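Local coordinates for OBody AM3L15 (Pyrobaculum aerophilum, PDB 4GN5), which probably serves as an engineered binding protein built on an OB-fold nucleic acid binding domain, and contacts a second protein in this structure, at residues K40-D43 with A48-P51; S19-A24 with V94-S99. All coordinates share one frame; numbering follows the deposited sequence.

In the fold
From the N terminus, the chain first enters interaction 2 through strand 20-24, which leads into the three-stranded antiparallel sheet. The second and third strands of that sheet, 36-42 and 50-55, form a beta hairpin, and interaction 1 pairs them next to its turn, closing a short loop of four residues. Only after helix 61-67 and strand 75-83 do residues 94-99 return to 19-24 and complete interaction 2, so the hairpin is nested inside the larger loop. The two contacts lie about 11 Å apart, centre to centre, and meet directly: Val50 CG2 packs on Ile96 CD1, and Pro51 O probably accepts a hydrogen bond from Ile96 N. Together they join both sheets around the core of the OB fold.

Interaction 1 of 2, residues K40-D43 with A48-P51; sequences KVSD and AAVP
Lys40 lies against Ala49 and Pro51 on one face of the hairpin formed by strands 36-42 and 50-55. Its CB sits 4.0 Å from Ala49 CB and 3.9 Å from Val50 O; CG then skirts the proline ring, approaching Pro51 CB to 4.4 Å, and CD passes Ala49 O. Beyond CG the chain is extended and leads away from the hairpin, taking NZ to a hydrogen bond with a backbone atom of another protein chain in the assembly.

Lys40 and Pro51 form an antiparallel non-hydrogen-bonded pair. Val41 and Val50, the hydrogen-bonded pair next to it, exchange two backbone bonds, Val41 N to Val50 O and Val50 N to Val41 O, each 3.0 Å long. On the face opposite Lys40, Val41 CB meets Val50 CG1.

Toward the turn, a side chain takes over from the ladder. Ser42 OG, placed beside its own backbone N (chi1 -65°), donates to Ala48 O at 2.8 Å from a position 24° off the carbonyl plane. A water that accepts from Asp43 N lies 2.7 Å from the same Ala48 O and may donate to it. Replacing Ser42 with an alanine would remove this donor and would probably leave Ala48 O with the water as its remaining partner in this contact, the end of the hairpin less firmly tied. The contact thus combines a short backbone ladder with a serine-to-carbonyl hydrogen bond, and sends its one lysine ammonium out to an intermolecular bond.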
loop_
_atom_site.group_PDB
_atom_site.type_symbol
_atom_site.label_atom_id
_atom_site.label_comp_id
_atom_site.label_asym_id
_atom_site.label_seq_id
_atom_site.Cartn_x
_atom_site.Cartn_y
_atom_site.Cartn_z
ATOM N N LYS A 40 3.512 -10.530 -1.452
ATOM C CA LYS A 40 4.128 -11.290 -0.375
ATOM C C LYS A 40 4.390 -12.724 -0.868
ATOM O O LYS A 40 3.511 -13.313 -1.482
ATOM C CB LYS A 40 3.206 -11.294 0.824
ATOM C CG LYS A 40 2.779 -9.921 1.255
ATOM C CD LYS A 40 2.176 -10.004 2.676
ATOM C CE LYS A 40 1.671 -8.600 2.967
ATOM N NZ LYS A 40 1.266 -8.514 4.378
ATOM N N VAL A 41 5.583 -13.251 -0.595
ATOM C CA VAL A 41 6.044 -14.572 -1.115
ATOM C C VAL A 41 6.209 -15.528 0.030
ATOM O O VAL A 41 6.840 -15.202 1.044
ATOM C CB VAL A 41 7.442 -14.485 -1.857
ATOM C CG1 VAL A 41 7.892 -15.866 -2.434
ATOM C CG2 VAL A 41 7.327 -13.510 -2.971
ATOM N N SER A 42 5.665 -16.733 -0.150
ATOM C CA SER A 42 5.875 -17.782 0.810
ATOM C C SER A 42 6.487 -18.962 0.088
ATOM O O SER A 42 6.218 -19.177 -1.091
ATOM C CB SER A 42 4.552 -18.188 1.477
ATOM O OG SER A 42 4.060 -17.084 2.250
ATOM N N ASP A 43 7.336 -19.694 0.814
ATOM C CA ASP A 43 7.827 -20.956 0.315
ATOM C C ASP A 43 7.702 -22.141 1.280
ATOM O O ASP A 43 8.165 -23.256 0.979
ATOM C CB ASP A 43 9.275 -20.792 -0.115
ATOM C CG ASP A 43 10.147 -20.223 0.982
ATOM O OD1 ASP A 43 9.745 -20.118 2.174
ATOM O OD2 ASP A 43 11.268 -19.904 0.608
ATOM N N ALA A 48 6.696 -17.811 6.617
ATOM C CA ALA A 48 6.802 -16.346 6.343
ATOM C C ALA A 48 6.128 -15.986 5.040
ATOM O O ALA A 48 6.045 -16.819 4.166
ATOM C CB ALA A 48 8.259 -15.947 6.227
ATOM N N ALA A 49 5.718 -14.720 4.923
ATOM C CA ALA A 49 5.177 -14.151 3.699
ATOM C C ALA A 49 5.933 -12.848 3.561
ATOM O O ALA A 49 5.470 -11.838 4.059
ATOM C CB ALA A 49 3.661 -13.888 3.884
ATOM N N VAL A 50 7.096 -12.874 2.897
ATOM C CA VAL A 50 8.010 -11.725 2.876
ATOM C C VAL A 50 7.491 -10.686 1.878
ATOM O O VAL A 50 7.141 -11.029 0.733
ATOM C CB VAL A 50 9.425 -12.179 2.565
ATOM C CG1 VAL A 50 9.522 -12.768 1.165
ATOM C CG2 VAL A 50 10.389 -11.035 2.748
ATOM N N PRO A 51 7.452 -9.405 2.284
ATOM C CA PRO A 51 6.790 -8.460 1.384
ATOM C C PRO A 51 7.742 -7.816 0.399
ATOM O O PRO A 51 8.829 -7.341 0.784
ATOM C CB PRO A 51 6.205 -7.430 2.334
ATOM C CG PRO A 51 7.264 -7.371 3.536
ATOM C CD PRO A 51 7.638 -8.873 3.653
HETATM O O HOH W 1 7.136 -19.266 3.637
#

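Interaction 2 of 2, residues S19-A24 with V94-S99; sequences SEVVVA and VEIFPS
A water molecule joins Ser99 to Glu20: it lies 2.6 Å from Ser99 OG and donates to Glu20 OE2 at 3.1 Å. The two side-chain oxygens are themselves 4.4 Å apart, so the water mediates the polar link. Glu20 reaches it with a long, outstretched chain, CG anti to the backbone N (chi1 -157°), that also packs on Lys79 and Ile81 of strand 75-83.

Deeper in, the contact is aliphatic. Ile96 points toward strand 20-24 and brings its terminal methyl up against two valines on the same side, with CD1 4.1 Å from Val21 CG2 and 4.2 Å from Val23 CG1. The near-extended chi2 of 166° carries CD1 out to them, while the CA atoms of Val21 and Ile96 remain 8.5 Å apart.

No hydrogen bond runs directly between the two segments, whose touching parts are 102° apart in direction. Strand 75-83 pairs with both of them instead, and Val21 and Val23 bond through their backbones to Gly80 and Ile78. Side chains therefore meet across the inside of a curled sheet, as in the barrel of an OB fold: dispersion contacts hold its buried middle, and a single water connects the polar groups at its margin.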
loop_
_atom_site.group_PDB
_atom_site.type_symbol
_atom_site.label_atom_id
_atom_site.label_comp_id
_atom_site.label_asym_id
_atom_site.label_seq_id
_atom_site.Cartn_x
_atom_site.Cartn_y
_atom_site.Cartn_z
ATOM N N SER A 19 21.789 -6.026 0.745
ATOM C CA SER A 19 22.249 -7.082 -0.171
ATOM C C SER A 19 21.125 -7.581 -1.066
ATOM O O SER A 19 19.915 -7.413 -0.772
ATOM C CB SER A 19 22.874 -8.225 0.593
ATOM O OG SER A 19 21.873 -8.900 1.297
ATOM N N GLU A 20 21.543 -8.184 -2.164
ATOM C CA GLU A 20 20.675 -8.766 -3.153
ATOM C C GLU A 20 20.359 -10.218 -2.767
ATOM O O GLU A 20 21.219 -10.963 -2.325
ATOM C CB GLU A 20 21.316 -8.687 -4.535
ATOM C CG GLU A 20 20.346 -8.742 -5.668
ATOM C CD GLU A 20 20.970 -8.857 -7.013
ATOM O OE1 GLU A 20 21.793 -9.754 -7.214
ATOM O OE2 GLU A 20 20.620 -8.076 -7.892
ATOM N N VAL A 21 19.091 -10.576 -2.871
ATOM C CA VAL A 21 18.613 -11.937 -2.624
ATOM C C VAL A 21 17.753 -12.369 -3.784
ATOM O O VAL A 21 17.233 -11.533 -4.528
ATOM C CB VAL A 21 17.703 -11.986 -1.387
ATOM C CG1 VAL A 21 18.514 -11.683 -0.133
ATOM C CG2 VAL A 21 16.466 -10.981 -1.547
ATOM N N VAL A 22 17.579 -13.683 -3.941
ATOM C CA VAL A 22 16.586 -14.170 -4.865
ATOM C C VAL A 22 15.666 -15.073 -4.059
ATOM O O VAL A 22 16.140 -16.013 -3.425
ATOM C CB VAL A 22 17.198 -14.919 -6.101
ATOM C CG1 VAL A 22 16.087 -15.511 -6.986
ATOM C CG2 VAL A 22 18.152 -14.011 -6.929
ATOM N N VAL A 23 14.366 -14.761 -4.061
ATOM C CA VAL A 23 13.396 -15.625 -3.412
ATOM C C VAL A 23 12.540 -16.310 -4.471
ATOM O O VAL A 23 12.386 -15.805 -5.586
ATOM C CB VAL A 23 12.515 -14.891 -2.339
ATOM C CG1 VAL A 23 13.384 -14.393 -1.206
ATOM C CG2 VAL A 23 11.726 -13.718 -2.968
ATOM N N ALA A 24 12.018 -17.475 -4.103
ATOM C CA ALA A 24 11.224 -18.343 -4.985
ATOM C C ALA A 24 10.132 -19.021 -4.135
ATOM O O ALA A 24 10.426 -19.619 -3.112
ATOM C CB ALA A 24 12.126 -19.382 -5.650
ATOM N N VAL A 94 11.457 -6.447 7.463
ATOM C CA VAL A 94 12.151 -6.410 6.212
ATOM C C VAL A 94 11.197 -5.952 5.103
ATOM O O VAL A 94 9.933 -6.099 5.227
ATOM C CB VAL A 94 12.808 -7.809 5.862
ATOM C CG1 VAL A 94 14.004 -8.170 6.826
ATOM C CG2 VAL A 94 11.752 -8.985 5.869
ATOM N N GLU A 95 11.791 -5.493 4.005
ATOM C CA GLU A 95 11.097 -5.198 2.746
ATOM C C GLU A 95 12.082 -5.634 1.668
ATOM O O GLU A 95 13.298 -5.566 1.878
ATOM C CB GLU A 95 10.875 -3.660 2.585
ATOM C CG GLU A 95 10.132 -3.040 3.811
ATOM C CD GLU A 95 9.846 -1.536 3.666
ATOM O OE1 GLU A 95 8.950 -1.034 4.350
ATOM O OE2 GLU A 95 10.556 -0.854 2.919
ATOM N N ILE A 96 11.571 -6.082 0.522
ATOM C CA ILE A 96 12.406 -6.413 -0.633
ATOM C C ILE A 96 11.970 -5.458 -1.738
ATOM O O ILE A 96 10.771 -5.391 -2.075
ATOM C CB ILE A 96 12.289 -7.916 -1.091
ATOM C CG1 ILE A 96 12.922 -8.861 -0.044
ATOM C CG2 ILE A 96 12.959 -8.076 -2.469
ATOM C CD1 ILE A 96 12.615 -10.360 -0.177
ATOM N N PHE A 97 12.934 -4.700 -2.254
ATOM C CA PHE A 97 12.733 -3.916 -3.457
ATOM C C PHE A 97 13.247 -4.652 -4.701
ATOM O O PHE A 97 14.467 -4.833 -4.878
ATOM C CB PHE A 97 13.304 -2.464 -3.283
ATOM C CG PHE A 97 12.492 -1.627 -2.349
ATOM C CD1 PHE A 97 11.427 -0.844 -2.828
ATOM C CD2 PHE A 97 12.717 -1.652 -0.981
ATOM C CE1 PHE A 97 10.660 -0.108 -2.002
ATOM C CE2 PHE A 97 11.938 -0.894 -0.117
ATOM C CZ PHE A 97 10.905 -0.103 -0.614
ATOM N N PRO A 98 12.307 -5.106 -5.571
ATOM C CA PRO A 98 12.673 -5.988 -6.652
ATOM C C PRO A 98 13.360 -5.291 -7.832
ATOM O O PRO A 98 13.055 -4.137 -8.168
ATOM C CB PRO A 98 11.327 -6.550 -7.113
ATOM C CG PRO A 98 10.375 -5.421 -6.896
ATOM C CD PRO A 98 10.870 -4.762 -5.604
ATOM N N SER A 99 14.241 -6.044 -8.472
ATOM C CA SER A 99 14.717 -5.686 -9.789
ATOM C C SER A 99 14.223 -6.671 -10.856
ATOM O O SER A 99 14.132 -6.313 -12.045
ATOM C CB SER A 99 16.224 -5.623 -9.785
ATOM O OG SER A 99 16.742 -6.908 -9.609
HETATM O O HOH W 2 18.068 -6.454 -7.436
#